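Local coordinates for protein putative pyrazinamidase/nicotinamidase (Streptococcus mutans, PDB 3S2S) that probably hydrolyses nicotinamide and its analogue pyrazinamide to the corresponding acids, as a zinc-binding member of the isochorismatase family, at residues 47-52 with 114-119; 85-90 with 96-101. One frame throughout, in Å; residues are numbered along the deposited sequence.

In the fold
From strand 37-42 the chain runs into the short helix 46-49, whose end and following turn form the first half of contact 1. It then passes helix 65-77 and enters strand 81-87, where contact 2 begins. Contact 2 closes a small loop: residues 85-90 run off the end of the strand and 96-101 bring the chain back to the zinc ion. Only later, in the run toward helix 119-125, do residues 114-119 return to 47-52 and complete contact 1, so the smaller closure lies within the larger. The two contacts meet where Phe48 packs on Asp87 and Leu115 on Ile86, tying helix 46-49 and the loop before helix 119-125 to the zinc-binding end of strand 81-87.

Contact 1 of 2, residues 47-52 with 114-119; sequences DFVADD and DLYGAL. With CAD (cacodylic acid), chain F.
Val49 lays its CG1 methyl over one face of the Tyr116 ring, a CH-pi contact with CG1 3.7 Å from the ring centroid and 20° off the ring normal. The methyl is displaced toward the rim, and the closest pair is Val49 CG1 to Tyr116 CD2 at 3.5 Å. With CG1 anti to the backbone N of Val49 (chi1 -175°), this branch is the one that reaches the ring. Ala50 adds its CB obliquely, 3.7 Å from Tyr116 CE1. This apolar patch is the tight part, and Tyr46, Ser65 and Gln62 also pack on the tyrosine. The hydroxyl end is looser: a water lies 3.1 Å from Tyr116 OH and accepts a hydrogen bond from Asp51 N at 2.9 Å, bridging the two segments beside the exposed Asp51. The neighbouring Phe48 takes no part in the tyrosine packing and lines the ligand pocket. Cacodylic acid rests its C1 methyl over the centre of the Phe48 ring, 3.4 Å from Phe48 CZ, while Cys170 N and Leu166 N hydrogen-bond the ligand. The contact packs the end of helix 46-49 and its exit against the loop before helix 119-125, next to the cacodylate pocket of an isochorismatase-type domain.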
ATOM      1  N   ASP A  47      -0.163  26.722  13.470  1.00 24.00           N
ATOM      2  CA  ASP A  47       0.923  27.014  12.525  1.00 26.23           C
ATOM      3  C   ASP A  47       0.481  27.213  11.080  1.00 24.18           C
ATOM      4  O   ASP A  47       1.161  27.900  10.310  1.00 26.99           O
ATOM      5  CB  ASP A  47       2.034  25.961  12.593  1.00 25.23           C
ATOM      6  CG  ASP A  47       3.052  26.266  13.679  1.00 27.78           C
ATOM      7  OD1 ASP A  47       3.154  27.452  14.090  1.00 27.25           O
ATOM      8  OD2 ASP A  47       3.727  25.327  14.124  1.00 24.75           O
ATOM      9  N   PHE A  48      -0.661  26.642  10.708  1.00 22.54           N
ATOM     10  CA  PHE A  48      -1.164  26.797   9.346  1.00 20.89           C
ATOM     11  C   PHE A  48      -2.206  27.897   9.172  1.00 21.93           C
ATOM     12  O   PHE A  48      -2.554  28.236   8.040  1.00 25.73           O
ATOM     13  CB  PHE A  48      -1.751  25.481   8.841  1.00 21.21           C
ATOM     14  CG  PHE A  48      -0.708  24.448   8.535  1.00 20.93           C
ATOM     15  CD1 PHE A  48       0.221  24.663   7.530  1.00 31.80           C
ATOM     16  CD2 PHE A  48      -0.650  23.266   9.255  1.00 23.31           C
ATOM     17  CE1 PHE A  48       1.195  23.698   7.238  1.00 30.69           C
ATOM     18  CE2 PHE A  48       0.319  22.300   8.967  1.00 22.80           C
ATOM     19  CZ  PHE A  48       1.238  22.532   7.959  1.00 23.68           C
ATOM     20  N   VAL A  49      -2.701  28.437  10.279  1.00 22.38           N
ATOM     21  CA  VAL A  49      -3.869  29.311  10.235  1.00 22.85           C
ATOM     22  C   VAL A  49      -3.646  30.660  10.929  1.00 24.39           C
ATOM     23  O   VAL A  49      -4.054  31.700  10.408  1.00 27.55           O
ATOM     24  CB  VAL A  49      -5.101  28.618  10.845  1.00 22.13           C
ATOM     25  CG1 VAL A  49      -6.367  29.495  10.694  1.00 23.00           C
ATOM     26  CG2 VAL A  49      -5.303  27.225  10.187  1.00 21.34           C
ATOM     27  N   ALA A  50      -3.016  30.632  12.100  1.00 26.31           N
ATOM     28  CA  ALA A  50      -2.933  31.821  12.955  1.00 24.76           C
ATOM     29  C   ALA A  50      -2.041  32.911  12.365  1.00 30.33           C
ATOM     30  O   ALA A  50      -1.149  32.649  11.562  1.00 31.44           O
ATOM     31  CB  ALA A  50      -2.463  31.434  14.357  1.00 28.25           C
ATOM     32  N   ASP A  51      -2.297  34.158  12.750  1.00 28.41           N
ATOM     33  CA  ASP A  51      -1.417  35.231  12.327  1.00 34.19           C
ATOM     34  C   ASP A  51       0.064  34.908  12.572  1.00 31.14           C
ATOM     35  O   ASP A  51       0.903  35.139  11.707  1.00 36.72           O
ATOM     36  CB  ASP A  51      -1.793  36.541  13.035  1.00 34.76           C
ATOM     37  CG  ASP A  51      -3.049  37.179  12.463  1.00 41.18           C
ATOM     38  OD1 ASP A  51      -3.438  36.841  11.323  1.00 39.70           O
ATOM     39  OD2 ASP A  51      -3.642  38.042  13.153  1.00 42.62           O
ATOM     40  N   ASP A  52       0.388  34.371  13.745  1.00 34.00           N
ATOM     41  CA  ASP A  52       1.792  34.145  14.100  1.00 37.11           C
ATOM     42  C   ASP A  52       2.271  32.719  13.777  1.00 36.35           C
ATOM     43  O   ASP A  52       3.359  32.316  14.185  1.00 36.54           O
ATOM     44  CB  ASP A  52       2.036  34.473  15.575  1.00 48.58           C
ATOM     45  CG  ASP A  52       1.150  33.665  16.506  1.00 67.08           C
ATOM     46  OD1 ASP A  52       0.217  32.987  16.018  1.00 70.14           O
ATOM     47  OD2 ASP A  52       1.387  33.706  17.731  1.00 75.54           O
ATOM     48  N   ASP A 114      -1.773  23.041  18.014  1.00 24.28           N
ATOM     49  CA  ASP A 114      -3.112  23.243  18.569  1.00 26.82           C
ATOM     50  C   ASP A 114      -4.094  23.478  17.429  1.00 24.15           C
ATOM     51  O   ASP A 114      -3.768  24.196  16.494  1.00 22.51           O
ATOM     52  CB  ASP A 114      -3.162  24.479  19.465  1.00 27.40           C
ATOM     53  CG  ASP A 114      -2.471  24.280  20.804  1.00 33.59           C
ATOM     54  OD1 ASP A 114      -2.127  23.134  21.151  1.00 36.44           O
ATOM     55  OD2 ASP A 114      -2.284  25.292  21.512  1.00 36.81           O
ATOM     56  N   LEU A 115      -5.294  22.910  17.529  1.00 21.83           N
ATOM     57  CA  LEU A 115      -6.356  23.221  16.577  1.00 22.56           C
ATOM     58  C   LEU A 115      -6.785  24.689  16.698  1.00 22.00           C
ATOM     59  O   LEU A 115      -6.800  25.263  17.801  1.00 23.98           O
ATOM     60  CB  LEU A 115      -7.560  22.313  16.811  1.00 19.36           C
ATOM     61  CG  LEU A 115      -7.307  20.839  16.503  1.00 19.08           C
ATOM     62  CD1 LEU A 115      -8.414  19.971  17.092  1.00 24.19           C
ATOM     63  CD2 LEU A 115      -7.222  20.703  14.981  1.00 21.54           C
ATOM     64  N   TYR A 116      -7.142  25.294  15.568  1.00 22.78           N
ATOM     65  CA  TYR A 116      -7.490  26.715  15.545  1.00 22.45           C
ATOM     66  C   TYR A 116      -9.001  26.907  15.579  1.00 23.10           C
ATOM     67  O   TYR A 116      -9.739  26.159  14.936  1.00 23.38           O
ATOM     68  CB  TYR A 116      -6.890  27.353  14.296  1.00 22.21           C
ATOM     69  CG  TYR A 116      -7.006  28.849  14.257  1.00 24.03           C
ATOM     70  CD1 TYR A 116      -6.013  29.646  14.799  1.00 25.66           C
ATOM     71  CD2 TYR A 116      -8.109  29.461  13.679  1.00 23.39           C
ATOM     72  CE1 TYR A 116      -6.109  31.027  14.763  1.00 27.19           C
ATOM     73  CE2 TYR A 116      -8.205  30.835  13.620  1.00 25.58           C
ATOM     74  CZ  TYR A 116      -7.207  31.611  14.174  1.00 29.26           C
ATOM     75  OH  TYR A 116      -7.314  32.994  14.132  1.00 34.43           O
ATOM     76  N   GLY A 117      -9.468  27.889  16.351  1.00 23.62           N
ATOM     77  CA  GLY A 117     -10.897  28.147  16.431  1.00 25.18           C
ATOM     78  C   GLY A 117     -11.690  27.152  17.268  1.00 25.73           C
ATOM     79  O   GLY A 117     -11.144  26.462  18.132  1.00 28.25           O
ATOM     80  N   ALA A 118     -12.990  27.075  17.009  1.00 25.53           N
ATOM     81  CA  ALA A 118     -13.883  26.258  17.825  1.00 28.27           C
ATOM     82  C   ALA A 118     -13.660  24.765  17.629  1.00 24.76           C
ATOM     83  O   ALA A 118     -14.147  23.962  18.415  1.00 26.72           O
ATOM     84  CB  ALA A 118     -15.332  26.612  17.551  1.00 30.25           C
ATOM     85  N   LEU A 119     -12.923  24.397  16.586  1.00 24.98           N
ATOM     86  CA  LEU A 119     -12.574  23.001  16.365  1.00 22.52           C
ATOM     87  C   LEU A 119     -11.792  22.477  17.570  1.00 24.04           C
ATOM     88  O   LEU A 119     -11.920  21.319  17.955  1.00 24.50           O
ATOM     89  CB  LEU A 119     -11.735  22.913  15.088  1.00 25.54           C
ATOM     90  CG  LEU A 119     -11.775  21.743  14.128  1.00 32.66           C
ATOM     91  CD1 LEU A 119     -13.192  21.235  13.812  1.00 23.09           C
ATOM     92  CD2 LEU A 119     -11.021  22.165  12.862  1.00 25.19           C
TER
HETATM   93 AS   CAD F 185      -0.579  21.109   4.115  0.80 24.59          AS
HETATM   94  C1  CAD F 185      -1.262  21.722   5.834  1.00 19.95           C
HETATM   95  C2  CAD F 185       1.325  21.597   3.888  1.00 26.46           C
HETATM   96  O1  CAD F 185      -1.537  21.513   2.853  1.00 32.58           O
HETATM   97  O   HOH W   1      -4.634  34.596  14.402  1.00 31.74           O

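Contact 2 of 2, residues 85-90 with 96-101; sequences TIDGHD and HPETKL. With ZN (zinc ion), chain E.
Asp87, His89 and Glu98 converge on one zinc ion, each giving it a single atom. Asp87 OD2 binds zinc at 2.0 Å, His89 NE2 at 2.2 Å and Glu98 OE1 at 2.1 Å. His105 and two waters complete six ligands. The two carboxylates come from opposite directions with planes 18° apart, whereas the His89 ring stands at right angles to the Glu98 carboxylate. Glu98 can span the gap because CG is anti to its backbone N (chi1 -162°) and the chain stays extended beyond it. One zinc-bound water lies 2.6 Å from both Asp87 OD1 and Glu98 OE2, the carboxylate oxygens not bound to the metal, and can donate to either; more acceptors surround it than it has protons. The zinc lies between Asp87 OD2 and Glu98 OE1 and would be expected to offset the repulsion of the two acids and favour their ionised forms. In the second shell, Lys137 makes a salt bridge to Asp87 OD1. His96 brings its NE2 to the edge of the His89 ring, 3.8 Å from His89 CE1, with the ring planes at 64°; the same NE2 is hydrogen-bonded to Arg138 O. Farther out, Tyr179 of the second subunit packs on His96, Pro97 and Glu98. Asp87 ends strand 81-87, which runs between strands 37-42 and 132-137 of the parallel sheet, while Glu98 reaches the zinc from the loop leading to helix 119-125.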
ATOM      1  N   THR A  85      -6.376  14.751  11.278  1.00 14.59           N
ATOM      2  CA  THR A  85      -5.154  14.178  10.706  1.00 12.41           C
ATOM      3  C   THR A  85      -4.172  15.330  10.610  1.00 17.90           C
ATOM      4  O   THR A  85      -4.339  16.259   9.816  1.00 17.12           O
ATOM      5  CB  THR A  85      -5.438  13.519   9.349  1.00 14.70           C
ATOM      6  OG1 THR A  85      -5.930  14.503   8.424  1.00 16.47           O
ATOM      7  CG2 THR A  85      -6.463  12.403   9.537  1.00 16.23           C
ATOM      8  N   ILE A  86      -3.169  15.279  11.483  1.00 14.77           N
ATOM      9  CA  ILE A  86      -2.415  16.472  11.836  1.00 17.10           C
ATOM     10  C   ILE A  86      -0.920  16.267  11.714  1.00 17.93           C
ATOM     11  O   ILE A  86      -0.342  15.410  12.387  1.00 16.61           O
ATOM     12  CB  ILE A  86      -2.695  16.878  13.306  1.00 15.94           C
ATOM     13  CG1 ILE A  86      -4.204  16.960  13.571  1.00 17.05           C
ATOM     14  CG2 ILE A  86      -1.971  18.180  13.666  1.00 16.41           C
ATOM     15  CD1 ILE A  86      -4.945  18.087  12.811  1.00 18.55           C
ATOM     16  N   ASP A  87      -0.300  17.106  10.885  1.00 17.10           N
ATOM     17  CA  ASP A  87       1.149  17.114  10.732  1.00 17.67           C
ATOM     18  C   ASP A  87       1.813  17.133  12.109  1.00 19.47           C
ATOM     19  O   ASP A  87       1.427  17.912  12.988  1.00 18.59           O
ATOM     20  CB  ASP A  87       1.542  18.401  10.024  1.00 22.71           C
ATOM     21  CG  ASP A  87       2.184  18.178   8.685  1.00 32.48           C
ATOM     22  OD1 ASP A  87       1.980  17.109   8.034  1.00 27.24           O
ATOM     23  OD2 ASP A  87       2.874  19.130   8.272  1.00 28.42           O
ATOM     24  N   GLY A  88       2.826  16.291  12.296  1.00 21.96           N
ATOM     25  CA  GLY A  88       3.584  16.275  13.543  1.00 19.72           C
ATOM     26  C   GLY A  88       5.054  16.083  13.210  1.00 23.88           C
ATOM     27  O   GLY A  88       5.460  14.973  12.833  1.00 24.35           O
ATOM     28  N   HIS A  89       5.849  17.148  13.322  1.00 19.71           N
ATOM     29  CA  HIS A  89       7.214  17.121  12.812  1.00 23.10           C
ATOM     30  C   HIS A  89       8.258  17.175  13.911  1.00 28.30           C
ATOM     31  O   HIS A  89       7.970  17.561  15.051  1.00 25.96           O
ATOM     32  CB  HIS A  89       7.462  18.284  11.833  1.00 23.44           C
ATOM     33  CG  HIS A  89       6.758  18.126  10.516  1.00 25.00           C
ATOM     34  ND1 HIS A  89       6.958  17.036   9.694  1.00 27.11           N
ATOM     35  CD2 HIS A  89       5.876  18.929   9.875  1.00 25.28           C
ATOM     36  CE1 HIS A  89       6.214  17.168   8.606  1.00 27.90           C
ATOM     37  NE2 HIS A  89       5.549  18.307   8.689  1.00 25.87           N
ATOM     38  N   ASP A  90       9.466  16.757  13.546  1.00 26.36           N
ATOM     39  CA  ASP A  90      10.637  16.907  14.406  1.00 26.58           C
ATOM     40  C   ASP A  90      11.579  17.919  13.768  1.00 27.08           C
ATOM     41  O   ASP A  90      11.870  17.865  12.570  1.00 27.71           O
ATOM     42  CB  ASP A  90      11.366  15.574  14.577  1.00 30.02           C
ATOM     43  CG  ASP A  90      10.447  14.447  15.000  1.00 36.63           C
ATOM     44  OD1 ASP A  90      10.003  14.445  16.164  1.00 36.36           O
ATOM     45  OD2 ASP A  90      10.171  13.547  14.172  1.00 33.36           O
ATOM     46  N   HIS A  96      13.821  13.553   6.521  1.00 25.97           N
ATOM     47  CA  HIS A  96      12.552  13.933   5.900  1.00 26.43           C
ATOM     48  C   HIS A  96      12.799  14.955   4.785  1.00 28.01           C
ATOM     49  O   HIS A  96      13.332  16.035   5.046  1.00 26.79           O
ATOM     50  CB  HIS A  96      11.651  14.545   6.960  1.00 22.37           C
ATOM     51  CG  HIS A  96      10.202  14.579   6.573  1.00 31.39           C
ATOM     52  ND1 HIS A  96       9.787  14.673   5.260  1.00 35.00           N
ATOM     53  CD2 HIS A  96       9.075  14.528   7.324  1.00 29.12           C
ATOM     54  CE1 HIS A  96       8.465  14.670   5.221  1.00 31.21           C
ATOM     55  NE2 HIS A  96       8.009  14.579   6.458  1.00 26.85           N
ATOM     56  N   PRO A  97      12.411  14.625   3.541  1.00 28.48           N
ATOM     57  CA  PRO A  97      12.625  15.518   2.386  1.00 30.72           C
ATOM     58  C   PRO A  97      11.997  16.883   2.600  1.00 29.75           C
ATOM     59  O   PRO A  97      12.446  17.873   2.036  1.00 30.56           O
ATOM     60  CB  PRO A  97      11.892  14.798   1.242  1.00 35.45           C
ATOM     61  CG  PRO A  97      11.873  13.373   1.640  1.00 36.92           C
ATOM     62  CD  PRO A  97      11.845  13.322   3.136  1.00 30.46           C
ATOM     63  N   GLU A  98      10.962  16.922   3.425  1.00 26.75           N
ATOM     64  CA  GLU A  98      10.187  18.127   3.612  1.00 26.12           C
ATOM     65  C   GLU A  98      10.994  19.164   4.386  1.00 25.68           C
ATOM     66  O   GLU A  98      10.748  20.369   4.281  1.00 30.06           O
ATOM     67  CB  GLU A  98       8.897  17.773   4.355  1.00 27.15           C
ATOM     68  CG  GLU A  98       7.796  18.811   4.245  1.00 26.35           C
ATOM     69  CD  GLU A  98       6.639  18.487   5.138  1.00 26.45           C
ATOM     70  OE1 GLU A  98       6.251  19.362   5.933  1.00 26.34           O
ATOM     71  OE2 GLU A  98       6.128  17.351   5.068  1.00 27.60           O
ATOM     72  N   THR A  99      11.974  18.692   5.153  1.00 27.60           N
ATOM     73  CA  THR A  99      12.767  19.570   5.996  1.00 30.31           C
ATOM     74  C   THR A  99      13.505  20.625   5.191  1.00 27.72           C
ATOM     75  O   THR A  99      13.730  21.735   5.678  1.00 34.37           O
ATOM     76  CB  THR A  99      13.767  18.774   6.836  1.00 27.69           C
ATOM     77  OG1 THR A  99      13.045  17.878   7.689  1.00 28.66           O
ATOM     78  CG2 THR A  99      14.606  19.722   7.687  1.00 34.38           C
ATOM     79  N   LYS A 100      13.873  20.290   3.958  1.00 28.68           N
ATOM     80  CA  LYS A 100      14.562  21.221   3.072  1.00 35.59           C
ATOM     81  C   LYS A 100      13.616  22.201   2.385  1.00 31.01           C
ATOM     82  O   LYS A 100      14.057  23.198   1.822  1.00 35.23           O
ATOM     83  CB  LYS A 100      15.321  20.455   1.984  1.00 42.75           C
ATOM     84  CG  LYS A 100      16.549  19.707   2.465  1.00 57.72           C
ATOM     85  CD  LYS A 100      17.233  18.962   1.314  1.00 64.93           C
ATOM     86  CE  LYS A 100      16.440  17.730   0.861  1.00 68.00           C
ATOM     87  NZ  LYS A 100      15.156  18.053   0.164  1.00 68.70           N
ATOM     88  N   LEU A 101      12.322  21.908   2.417  1.00 28.42           N
ATOM     89  CA  LEU A 101      11.366  22.599   1.556  1.00 26.63           C
ATOM     90  C   LEU A 101      10.603  23.709   2.271  1.00 34.04           C
ATOM     91  O   LEU A 101      10.166  24.678   1.639  1.00 33.82           O
ATOM     92  CB  LEU A 101      10.367  21.593   0.968  1.00 27.49           C
ATOM     93  CG  LEU A 101      10.893  20.530   0.007  1.00 30.18           C
ATOM     94  CD1 LEU A 101       9.742  19.617  -0.434  1.00 27.02           C
ATOM     95  CD2 LEU A 101      11.521  21.198  -1.194  1.00 32.49           C
TER
HETATM   96 ZN    ZN E 184       4.512  19.330   7.083  0.80 25.46          ZN
HETATM   97  O   HOH W   2       3.734  17.417   6.179  1.00 27.28           O
HETATM   98  O   HOH W   3       3.340  20.281   5.562  1.00 35.79           O